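Local coordinates for protein GrgF (Penicillium sp. sh18, PDB 6LZH) that acts as a polyketide transferase of the alpha/beta hydrolase fold in gregatin A biosynthesis, in which two polyketide chains are fused, at residues A[13-24]-A[64-75]; A[87-96]-A[120-131]. All coordinates share one frame; numbering follows the deposited sequence.

Contact 1 lies toward one side of the central sheet and is partly buried; contact 2 is almost wholly buried, with only its Arg130 and Thr96 end partly exposed. Contact 1 joins strands 9-14 and 20-26 to strand 62-66 and the loop after it. Contact 2 joins helices 84-99 and 116-127, which pack on the strands of the same sheet. Backbone pairing, a partly exposed salt bridge and a buried aromatic pair hold contact 1. Alanines, valines and a leucine hold contact 2, with an arginine network at one end. The two contacts also touch each other. Leu16 N probably bonds Asp93 OD2, Asp17 OD1 probably bonds His90 NE2, and Tyr66 packs on Leu91. Both reach the second subunit.

Contact 1. Residues A[13-24]-A[64-75]; sequences FTTLDGLTLRGW and LLYDPRGIGASD
Phe13 meets Tyr66 edge to face. Its CZ stands over the centre of the tyrosine ring, with the planes at 78° and the centroids 4.9 Å apart. Tyr66 has CG between its backbone N and carbonyl carbon (chi1 69°), which turns that face to Phe13. Leu21 CD1 touches the same ring at CE1, 3.6 Å away. Arg22 works on the other side of the strand. Its chain runs extended from CG to NE, past Ala73, and NH1 bonds both Ala73 O and Asp75 OD1. The salt bridge from NH1 to Asp75 OD1 is 2.9 Å. It lies in the guanidinium plane but meets the carboxylate from above. Thr20 CG2 covers one guanidinium face, and Glu12 pairs with NE. Asp75 OD2 takes a bond from Thr20 N, and a water links it to Arg22 NH2. Ser74 OG accepts from Arg22 N at 2.9 Å and donates to Asp67 O. Gly23 pairs closely with Tyr66, CA to CA 3.7 Å; a side chain there would clash with Leu65 O and Tyr66 CA. Trp24 and Leu65 form the antiparallel hydrogen-bonded pair beside it. This is the antiparallel start of the alpha/beta hydrolase sheet, where a beta hairpin joins strand 62-66.

Contact 2. Residues A[87-96]-A[120-131]; sequences QAEHLHDAVT and VTLAAAAFDKRV
Leu91 CD1 lies 3.5 Å from Val120 CG1 in the apolar contact between the two helices. The same CD1 also touches Ala124 CB. Val120 CG1 fits against the backbone at Ala88 N, and CG2 lies by the Gln87 chain. Ala88 CB packs on Ala123 CB and Ala124 CB. Small residues let the helices come close: the CA atoms of Ala88 and Ala124 are 4.8 Å apart. The local axes cross at -62°. Further along, Val95 CG2 meets Val131 CG2.

Polar bonds gather at Arg130. NE and NH2 grip Asp128 side-on, with NE to OD1 at 2.8 Å. Asp128 OD1 also accepts from Arg130 N, an Asx turn. NH1 bonds Thr96 OG1 at 2.8 Å, in the guanidinium plane and nearly straight (175°). NH2 also reaches His92 O, which Thr96 N approaches from the opposite face. A bend at chi3 (-57°) brings the guanidinium across Val95, whose CG1 sits 3.6 Å over its centre. With a leucine here, Asp128 would probably lose its charge partner and Thr96 OG1 its donor.

The His92 ring has Ala88 O over one face and Ala124 O at its edge. A water connects ND1 to Asp128 OD2. NE2 is hydrogen-bonded to Tyr213 of the second subunit, whose ring also meets Phe127 edge to face.

Around the contact, Leu91 and Val95 rest on Ile36 of strand 32-38. Ala124 and Val131 rest on Leu111 of strand 108-114. Helix 116-127 follows active-site Cys115 at the probable nucleophile elbow. The two helices lie between the sheet and the second subunit.

Contact 1. Residues A[13-24]-A[64-75]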
loop_
_atom_site.group_PDB
_atom_site.type_symbol
_atom_site.label_atom_id
_atom_site.label_comp_id
_atom_site.label_asym_id
_atom_site.label_seq_id
_atom_site.Cartn_x
_atom_site.Cartn_y
_atom_site.Cartn_z
ATOM N N PHE A 13 21.859 -3.179 7.662
ATOM C CA PHE A 13 21.395 -1.823 7.907
ATOM C C PHE A 13 19.979 -1.906 8.450
ATOM O O PHE A 13 19.305 -2.934 8.315
ATOM C CB PHE A 13 21.471 -0.941 6.643
ATOM C CG PHE A 13 20.596 -1.429 5.486
ATOM C CD1 PHE A 13 21.048 -2.434 4.623
ATOM C CD2 PHE A 13 19.342 -0.867 5.261
ATOM C CE1 PHE A 13 20.259 -2.875 3.556
ATOM C CE2 PHE A 13 18.539 -1.292 4.198
ATOM C CZ PHE A 13 18.998 -2.298 3.343
ATOM N N THR A 14 19.548 -0.818 9.088
ATOM C CA THR A 14 18.289 -0.781 9.826
ATOM C C THR A 14 17.219 -0.058 9.015
ATOM O O THR A 14 17.503 0.936 8.339
ATOM C CB THR A 14 18.498 -0.095 11.181
ATOM O OG1 THR A 14 19.606 -0.721 11.853
ATOM C CG2 THR A 14 17.260 -0.223 12.064
ATOM N N THR A 15 15.984 -0.562 9.074
ATOM C CA THR A 15 14.885 0.080 8.365
ATOM C C THR A 15 14.115 1.011 9.298
ATOM O O THR A 15 14.193 0.902 10.525
ATOM C CB THR A 15 13.920 -0.958 7.781
ATOM O OG1 THR A 15 13.287 -1.661 8.856
ATOM C CG2 THR A 15 14.662 -1.959 6.903
ATOM N N LEU A 16 13.333 1.909 8.696
ATOM C CA LEU A 16 12.528 2.822 9.503
ATOM C C LEU A 16 11.618 2.055 10.457
ATOM O O LEU A 16 11.402 2.484 11.596
ATOM C CB LEU A 16 11.720 3.754 8.603
ATOM C CG LEU A 16 10.847 4.846 9.248
ATOM C CD1 LEU A 16 11.670 5.802 10.110
ATOM C CD2 LEU A 16 10.120 5.615 8.174
ATOM N N ASP A 17 11.103 0.896 10.035
ATOM C CA ASP A 17 10.222 0.134 10.910
ATOM C C ASP A 17 10.975 -0.875 11.774
ATOM O O ASP A 17 10.362 -1.826 12.273
ATOM C CB ASP A 17 9.100 -0.553 10.110
ATOM C CG ASP A 17 9.552 -1.093 8.756
ATOM O OD1 ASP A 17 10.763 -1.146 8.471
ATOM O OD2 ASP A 17 8.664 -1.479 7.962
ATOM N N GLY A 18 12.278 -0.675 11.987
ATOM C CA GLY A 18 12.994 -1.386 13.028
ATOM C C GLY A 18 13.595 -2.726 12.669
ATOM O O GLY A 18 14.039 -3.443 13.576
ATOM N N LEU A 19 13.634 -3.096 11.397
ATOM C CA LEU A 19 14.201 -4.378 11.004
ATOM C C LEU A 19 15.670 -4.231 10.634
ATOM O O LEU A 19 16.094 -3.188 10.134
ATOM C CB LEU A 19 13.453 -4.948 9.798
ATOM C CG LEU A 19 11.943 -5.042 9.966
ATOM C CD1 LEU A 19 11.312 -5.226 8.627
ATOM C CD2 LEU A 19 11.632 -6.203 10.875
ATOM N N THR A 20 16.436 -5.308 10.845
ATOM C CA THR A 20 17.777 -5.430 10.288
ATOM C C THR A 20 17.698 -6.201 8.977
ATOM O O THR A 20 17.230 -7.341 8.950
ATOM C CB THR A 20 18.722 -6.156 11.248
ATOM O OG1 THR A 20 18.849 -5.414 12.463
ATOM C CG2 THR A 20 20.090 -6.290 10.616
ATOM N N LEU A 21 18.138 -5.579 7.896
ATOM C CA LEU A 21 18.292 -6.255 6.618
ATOM C C LEU A 21 19.765 -6.541 6.414
ATOM O O LEU A 21 20.614 -5.729 6.788
ATOM C CB LEU A 21 17.781 -5.392 5.466
ATOM C CG LEU A 21 16.338 -4.890 5.570
ATOM C CD1 LEU A 21 15.935 -4.235 4.256
ATOM C CD2 LEU A 21 15.376 -6.023 5.938
ATOM N N ARG A 22 20.068 -7.678 5.810
ATOM C CA ARG A 22 21.455 -8.107 5.677
ATOM C C ARG A 22 21.775 -8.388 4.224
ATOM O O ARG A 22 20.904 -8.786 3.442
ATOM C CB ARG A 22 21.726 -9.354 6.549
ATOM C CG ARG A 22 21.478 -9.092 8.042
ATOM C CD ARG A 22 21.749 -10.287 8.971
ATOM N NE ARG A 22 21.524 -9.903 10.369
ATOM C CZ ARG A 22 20.331 -9.891 10.968
ATOM N NH1 ARG A 22 19.240 -10.273 10.322
ATOM N NH2 ARG A 22 20.226 -9.506 12.233
ATOM N N GLY A 23 23.033 -8.177 3.869
ATOM C CA GLY A 23 23.411 -8.351 2.495
ATOM C C GLY A 23 24.904 -8.281 2.311
ATOM O O GLY A 23 25.685 -8.454 3.254
ATOM N N TRP A 24 25.276 -8.008 1.072
ATOM C CA TRP A 24 26.655 -8.044 0.628
ATOM C C TRP A 24 26.992 -6.718 -0.017
ATOM O O TRP A 24 26.208 -6.184 -0.804
ATOM C CB TRP A 24 26.899 -9.166 -0.392
ATOM C CG TRP A 24 26.891 -10.539 0.183
ATOM C CD1 TRP A 24 27.354 -10.917 1.416
ATOM C CD2 TRP A 24 26.419 -11.730 -0.452
ATOM N NE1 TRP A 24 27.186 -12.265 1.584
ATOM C CE2 TRP A 24 26.612 -12.790 0.455
ATOM C CE3 TRP A 24 25.834 -12.002 -1.700
ATOM C CZ2 TRP A 24 26.257 -14.109 0.155
ATOM C CZ3 TRP A 24 25.483 -13.310 -1.996
ATOM C CH2 TRP A 24 25.696 -14.349 -1.069
ATOM N N LEU A 64 25.488 -2.874 -3.593
ATOM C CA LEU A 64 24.829 -3.387 -2.395
ATOM C C LEU A 64 23.778 -4.397 -2.839
ATOM O O LEU A 64 22.882 -4.070 -3.630
ATOM C CB LEU A 64 24.164 -2.260 -1.589
ATOM C CG LEU A 64 23.305 -2.735 -0.403
ATOM C CD1 LEU A 64 24.149 -3.465 0.688
ATOM C CD2 LEU A 64 22.515 -1.584 0.196
ATOM N N LEU A 65 23.896 -5.627 -2.357
ATOM C CA LEU A 65 22.958 -6.691 -2.691
ATOM C C LEU A 65 22.430 -7.242 -1.380
ATOM O O LEU A 65 23.209 -7.770 -0.583
ATOM C CB LEU A 65 23.680 -7.777 -3.505
ATOM C CG LEU A 65 22.966 -9.041 -3.922
ATOM C CD1 LEU A 65 21.662 -8.668 -4.575
ATOM C CD2 LEU A 65 23.863 -9.873 -4.873
ATOM N N TYR A 66 21.128 -7.122 -1.133
ATOM C CA TYR A 66 20.631 -7.498 0.183
ATOM C C TYR A 66 19.361 -8.332 0.112
ATOM O O TYR A 66 18.655 -8.349 -0.898
ATOM C CB TYR A 66 20.426 -6.269 1.063
ATOM C CG TYR A 66 19.309 -5.307 0.723
ATOM C CD1 TYR A 66 17.988 -5.592 1.065
ATOM C CD2 TYR A 66 19.588 -4.078 0.149
ATOM C CE1 TYR A 66 16.978 -4.705 0.804
ATOM C CE2 TYR A 66 18.576 -3.158 -0.115
ATOM C CZ TYR A 66 17.269 -3.479 0.218
ATOM O OH TYR A 66 16.249 -2.584 -0.031
ATOM N N ASP A 67 19.111 -9.067 1.204
ATOM C CA ASP A 67 17.912 -9.886 1.305
ATOM C C ASP A 67 16.764 -8.997 1.754
ATOM O O ASP A 67 16.900 -8.291 2.767
ATOM C CB ASP A 67 18.105 -11.050 2.293
ATOM C CG ASP A 67 18.997 -12.154 1.736
ATOM O OD1 ASP A 67 18.866 -12.477 0.543
ATOM O OD2 ASP A 67 19.805 -12.729 2.492
ATOM N N PRO A 68 15.663 -8.940 1.009
ATOM C CA PRO A 68 14.510 -8.154 1.458
ATOM C C PRO A 68 13.963 -8.700 2.768
ATOM O O PRO A 68 14.324 -9.784 3.231
ATOM C CB PRO A 68 13.498 -8.311 0.315
ATOM C CG PRO A 68 14.325 -8.717 -0.875
ATOM C CD PRO A 68 15.444 -9.541 -0.320
ATOM N N ARG A 69 13.086 -7.910 3.382
ATOM C CA ARG A 69 12.411 -8.319 4.601
ATOM C C ARG A 69 11.861 -9.733 4.485
ATOM O O ARG A 69 11.207 -10.077 3.496
ATOM C CB ARG A 69 11.260 -7.352 4.890
ATOM C CG ARG A 69 10.725 -7.493 6.288
ATOM C CD ARG A 69 9.583 -8.473 6.386
ATOM N NE ARG A 69 8.343 -7.948 5.835
ATOM C CZ ARG A 69 7.216 -8.646 5.797
ATOM N NH1 ARG A 69 6.108 -8.113 5.285
ATOM N NH2 ARG A 69 7.204 -9.892 6.264
ATOM N N GLY A 70 12.101 -10.538 5.520
ATOM C CA GLY A 70 11.478 -11.849 5.609
ATOM C C GLY A 70 12.091 -12.889 4.701
ATOM O O GLY A 70 11.496 -13.943 4.486
ATOM N N ILE A 71 13.265 -12.616 4.148
ATOM C CA ILE A 71 13.897 -13.471 3.152
ATOM C C ILE A 71 15.346 -13.695 3.562
ATOM O O ILE A 71 15.975 -12.790 4.115
ATOM C CB ILE A 71 13.820 -12.819 1.749
ATOM C CG1 ILE A 71 12.364 -12.668 1.293
ATOM C CG2 ILE A 71 14.654 -13.577 0.738
ATOM C CD1 ILE A 71 11.762 -13.936 0.716
ATOM N N GLY A 72 15.867 -14.902 3.310
ATOM C CA GLY A 72 17.304 -15.115 3.414
ATOM C C GLY A 72 17.809 -14.834 4.817
ATOM O O GLY A 72 17.259 -15.327 5.804
ATOM N N ALA A 73 18.839 -13.993 4.916
ATOM C CA ALA A 73 19.465 -13.641 6.188
ATOM C C ALA A 73 18.812 -12.454 6.896
ATOM O O ALA A 73 19.231 -12.116 8.008
ATOM C CB ALA A 73 20.949 -13.338 5.964
ATOM N N SER A 74 17.823 -11.803 6.288
ATOM C CA SER A 74 17.256 -10.583 6.849
ATOM C C SER A 74 16.193 -10.892 7.893
ATOM O O SER A 74 15.536 -11.935 7.854
ATOM C CB SER A 74 16.653 -9.702 5.742
ATOM O OG SER A 74 17.705 -9.090 5.010
ATOM N N ASP A 75 16.032 -9.959 8.832
ATOM C CA ASP A 75 14.933 -10.007 9.786
ATOM C C ASP A 75 13.597 -9.918 9.059
ATOM O O ASP A 75 13.522 -9.579 7.879
ATOM C CB ASP A 75 15.007 -8.849 10.788
ATOM C CG ASP A 75 16.144 -8.988 11.778
ATOM O OD1 ASP A 75 16.808 -10.042 11.800
ATOM O OD2 ASP A 75 16.373 -8.020 12.523
HETATM O O HOH W 1 18.156 -8.518 14.291
#

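Contact 2. Residues A[87-96]-A[120-131]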
loop_
_atom_site.group_PDB
_atom_site.type_symbol
_atom_site.label_atom_id
_atom_site.label_comp_id
_atom_site.label_asym_id
_atom_site.label_seq_id
_atom_site.Cartn_x
_atom_site.Cartn_y
_atom_site.Cartn_z
ATOM N N GLN A 87 8.881 -2.883 0.641
ATOM C CA GLN A 87 10.201 -3.158 0.080
ATOM C C GLN A 87 10.745 -1.926 -0.623
ATOM O O GLN A 87 11.947 -1.633 -0.541
ATOM C CB GLN A 87 10.140 -4.366 -0.869
ATOM C CG GLN A 87 11.523 -4.950 -1.202
ATOM C CD GLN A 87 11.494 -6.282 -1.953
ATOM O OE1 GLN A 87 10.585 -7.126 -1.766
ATOM N NE2 GLN A 87 12.507 -6.485 -2.805
ATOM N N ALA A 88 9.871 -1.176 -1.299
ATOM C CA ALA A 88 10.295 0.097 -1.868
ATOM C C ALA A 88 10.728 1.050 -0.769
ATOM O O ALA A 88 11.729 1.759 -0.911
ATOM C CB ALA A 88 9.157 0.722 -2.683
ATOM N N GLU A 89 9.953 1.113 0.323
ATOM C CA GLU A 89 10.345 1.950 1.453
ATOM C C GLU A 89 11.728 1.565 1.951
ATOM O O GLU A 89 12.548 2.431 2.275
ATOM C CB GLU A 89 9.330 1.815 2.582
ATOM C CG GLU A 89 8.089 2.655 2.417
ATOM C CD GLU A 89 7.187 2.516 3.626
ATOM O OE1 GLU A 89 7.518 3.051 4.708
ATOM O OE2 GLU A 89 6.175 1.827 3.496
ATOM N N HIS A 90 12.002 0.266 2.007
ATOM C CA HIS A 90 13.286 -0.190 2.517
ATOM C C HIS A 90 14.425 0.217 1.593
ATOM O O HIS A 90 15.546 0.430 2.057
ATOM C CB HIS A 90 13.237 -1.699 2.727
ATOM C CG HIS A 90 12.430 -2.104 3.918
ATOM N ND1 HIS A 90 12.114 -3.418 4.196
ATOM C CD2 HIS A 90 11.874 -1.363 4.911
ATOM C CE1 HIS A 90 11.399 -3.469 5.307
ATOM N NE2 HIS A 90 11.241 -2.236 5.761
ATOM N N LEU A 91 14.152 0.358 0.291
ATOM C CA LEU A 91 15.178 0.864 -0.623
ATOM C C LEU A 91 15.515 2.323 -0.334
ATOM O O LEU A 91 16.665 2.741 -0.528
ATOM C CB LEU A 91 14.726 0.713 -2.070
ATOM C CG LEU A 91 14.862 -0.684 -2.664
ATOM C CD1 LEU A 91 14.278 -0.690 -4.073
ATOM C CD2 LEU A 91 16.338 -1.127 -2.699
ATOM N N HIS A 92 14.544 3.112 0.139
ATOM C CA HIS A 92 14.878 4.452 0.632
ATOM C C HIS A 92 15.813 4.371 1.843
ATOM O O HIS A 92 16.731 5.187 1.995
ATOM C CB HIS A 92 13.622 5.229 1.024
ATOM C CG HIS A 92 12.524 5.206 0.004
ATOM N ND1 HIS A 92 12.762 5.140 -1.353
ATOM C CD2 HIS A 92 11.175 5.236 0.150
ATOM C CE1 HIS A 92 11.608 5.143 -2.001
ATOM N NE2 HIS A 92 10.630 5.207 -1.113
ATOM N N ASP A 93 15.584 3.404 2.726
ATOM C CA ASP A 93 16.469 3.249 3.876
ATOM C C ASP A 93 17.842 2.760 3.433
ATOM O O ASP A 93 18.870 3.156 4.004
ATOM C CB ASP A 93 15.845 2.283 4.896
ATOM C CG ASP A 93 14.551 2.822 5.486
ATOM O OD1 ASP A 93 14.367 4.059 5.433
ATOM O OD2 ASP A 93 13.717 2.009 5.988
ATOM N N ALA A 94 17.880 1.927 2.398
ATOM C CA ALA A 94 19.162 1.488 1.855
ATOM C C ALA A 94 19.938 2.659 1.257
ATOM O O ALA A 94 21.150 2.781 1.474
ATOM C CB ALA A 94 18.930 0.392 0.810
ATOM N N VAL A 95 19.254 3.542 0.517
ATOM C CA VAL A 95 19.916 4.724 -0.040
ATOM C C VAL A 95 20.489 5.586 1.088
ATOM O O VAL A 95 21.638 6.039 1.023
ATOM C CB VAL A 95 18.933 5.517 -0.925
ATOM C CG1 VAL A 95 19.428 6.960 -1.157
ATOM C CG2 VAL A 95 18.669 4.799 -2.252
ATOM N N THR A 96 19.696 5.812 2.142
ATOM C CA THR A 96 20.157 6.564 3.314
ATOM C C THR A 96 21.433 5.969 3.887
ATOM O O THR A 96 22.408 6.685 4.142
ATOM C CB THR A 96 19.059 6.576 4.380
ATOM O OG1 THR A 96 17.918 7.263 3.865
ATOM C CG2 THR A 96 19.539 7.246 5.674
ATOM N N VAL A 120 9.792 -3.180 -7.540
ATOM C CA VAL A 120 10.130 -2.390 -6.348
ATOM C C VAL A 120 11.122 -1.275 -6.690
ATOM O O VAL A 120 11.055 -0.163 -6.142
ATOM C CB VAL A 120 10.667 -3.346 -5.266
ATOM C CG1 VAL A 120 11.330 -2.606 -4.138
ATOM C CG2 VAL A 120 9.536 -4.242 -4.751
ATOM N N THR A 121 12.081 -1.568 -7.571
ATOM C CA THR A 121 13.048 -0.559 -8.015
ATOM C C THR A 121 12.349 0.632 -8.677
ATOM O O THR A 121 12.642 1.792 -8.360
ATOM C CB THR A 121 14.064 -1.208 -8.973
ATOM O OG1 THR A 121 14.952 -2.064 -8.234
ATOM C CG2 THR A 121 14.929 -0.149 -9.709
ATOM N N LEU A 122 11.437 0.369 -9.622
ATOM C CA LEU A 122 10.721 1.466 -10.271
ATOM C C LEU A 122 9.891 2.268 -9.265
ATOM O O LEU A 122 9.806 3.501 -9.352
ATOM C CB LEU A 122 9.828 0.915 -11.386
ATOM C CG LEU A 122 10.597 0.285 -12.554
ATOM C CD1 LEU A 122 9.695 -0.536 -13.450
ATOM C CD2 LEU A 122 11.380 1.338 -13.357
ATOM N N ALA A 123 9.250 1.584 -8.317
ATOM C CA ALA A 123 8.433 2.304 -7.341
ATOM C C ALA A 123 9.303 3.173 -6.446
ATOM O O ALA A 123 8.943 4.310 -6.128
ATOM C CB ALA A 123 7.624 1.311 -6.500
ATOM N N ALA A 124 10.447 2.648 -6.011
ATOM C CA ALA A 124 11.336 3.454 -5.177
ATOM C C ALA A 124 11.847 4.667 -5.948
ATOM O O ALA A 124 11.935 5.773 -5.395
ATOM C CB ALA A 124 12.495 2.598 -4.661
ATOM N N ALA A 125 12.160 4.488 -7.243
ATOM C CA ALA A 125 12.587 5.624 -8.060
ATOM C C ALA A 125 11.459 6.633 -8.242
ATOM O O ALA A 125 11.717 7.821 -8.472
ATOM C CB ALA A 125 13.065 5.140 -9.429
ATOM N N ALA A 126 10.213 6.175 -8.161
ATOM C CA ALA A 126 9.082 7.095 -8.278
ATOM C C ALA A 126 9.060 8.091 -7.128
ATOM O O ALA A 126 8.579 9.217 -7.286
ATOM C CB ALA A 126 7.770 6.301 -8.312
ATOM N N PHE A 127 9.555 7.691 -5.958
ATOM C CA PHE A 127 9.378 8.481 -4.748
ATOM C C PHE A 127 10.646 9.169 -4.268
ATOM O O PHE A 127 10.549 10.187 -3.564
ATOM C CB PHE A 127 8.844 7.587 -3.613
ATOM C CG PHE A 127 7.553 6.889 -3.940
ATOM C CD1 PHE A 127 6.516 7.579 -4.556
ATOM C CD2 PHE A 127 7.370 5.547 -3.624
ATOM C CE1 PHE A 127 5.311 6.939 -4.869
ATOM C CE2 PHE A 127 6.167 4.911 -3.916
ATOM C CZ PHE A 127 5.137 5.618 -4.550
ATOM N N ASP A 128 11.823 8.667 -4.638
ATOM C CA ASP A 128 13.070 9.076 -3.991
ATOM C C ASP A 128 13.982 9.771 -4.997
ATOM O O ASP A 128 14.734 9.117 -5.726
ATOM C CB ASP A 128 13.756 7.863 -3.364
ATOM C CG ASP A 128 14.972 8.243 -2.539
ATOM O OD1 ASP A 128 15.237 9.461 -2.392
ATOM O OD2 ASP A 128 15.658 7.316 -2.042
ATOM N N LYS A 129 13.960 11.103 -5.004
ATOM C CA LYS A 129 14.787 11.856 -5.945
ATOM C C LYS A 129 16.263 11.902 -5.555
ATOM O O LYS A 129 17.049 12.536 -6.270
ATOM C CB LYS A 129 14.232 13.283 -6.097
ATOM C CG LYS A 129 12.856 13.301 -6.714
ATOM C CD LYS A 129 12.875 12.653 -8.088
ATOM C CE LYS A 129 11.491 12.152 -8.462
ATOM N NZ LYS A 129 11.457 10.699 -8.765
ATOM N N ARG A 130 16.662 11.269 -4.442
ATOM C CA ARG A 130 18.080 11.046 -4.189
ATOM C C ARG A 130 18.663 9.982 -5.108
ATOM O O ARG A 130 19.887 9.873 -5.205
ATOM C CB ARG A 130 18.311 10.642 -2.728
ATOM C CG ARG A 130 17.744 11.660 -1.710
ATOM C CD ARG A 130 17.767 11.080 -0.303
ATOM N NE ARG A 130 17.015 9.828 -0.246
ATOM C CZ ARG A 130 17.088 8.956 0.755
ATOM N NH1 ARG A 130 17.872 9.206 1.808
ATOM N NH2 ARG A 130 16.370 7.837 0.702
ATOM N N VAL A 131 17.823 9.200 -5.783
ATOM C CA VAL A 131 18.291 8.165 -6.699
ATOM C C VAL A 131 18.673 8.830 -8.015
ATOM O O VAL A 131 17.905 9.636 -8.557
ATOM C CB VAL A 131 17.199 7.092 -6.890
ATOM C CG1 VAL A 131 17.549 6.129 -8.014
ATOM C CG2 VAL A 131 16.955 6.350 -5.566
HETATM O O HOH W 2 15.157 4.691 -2.714
#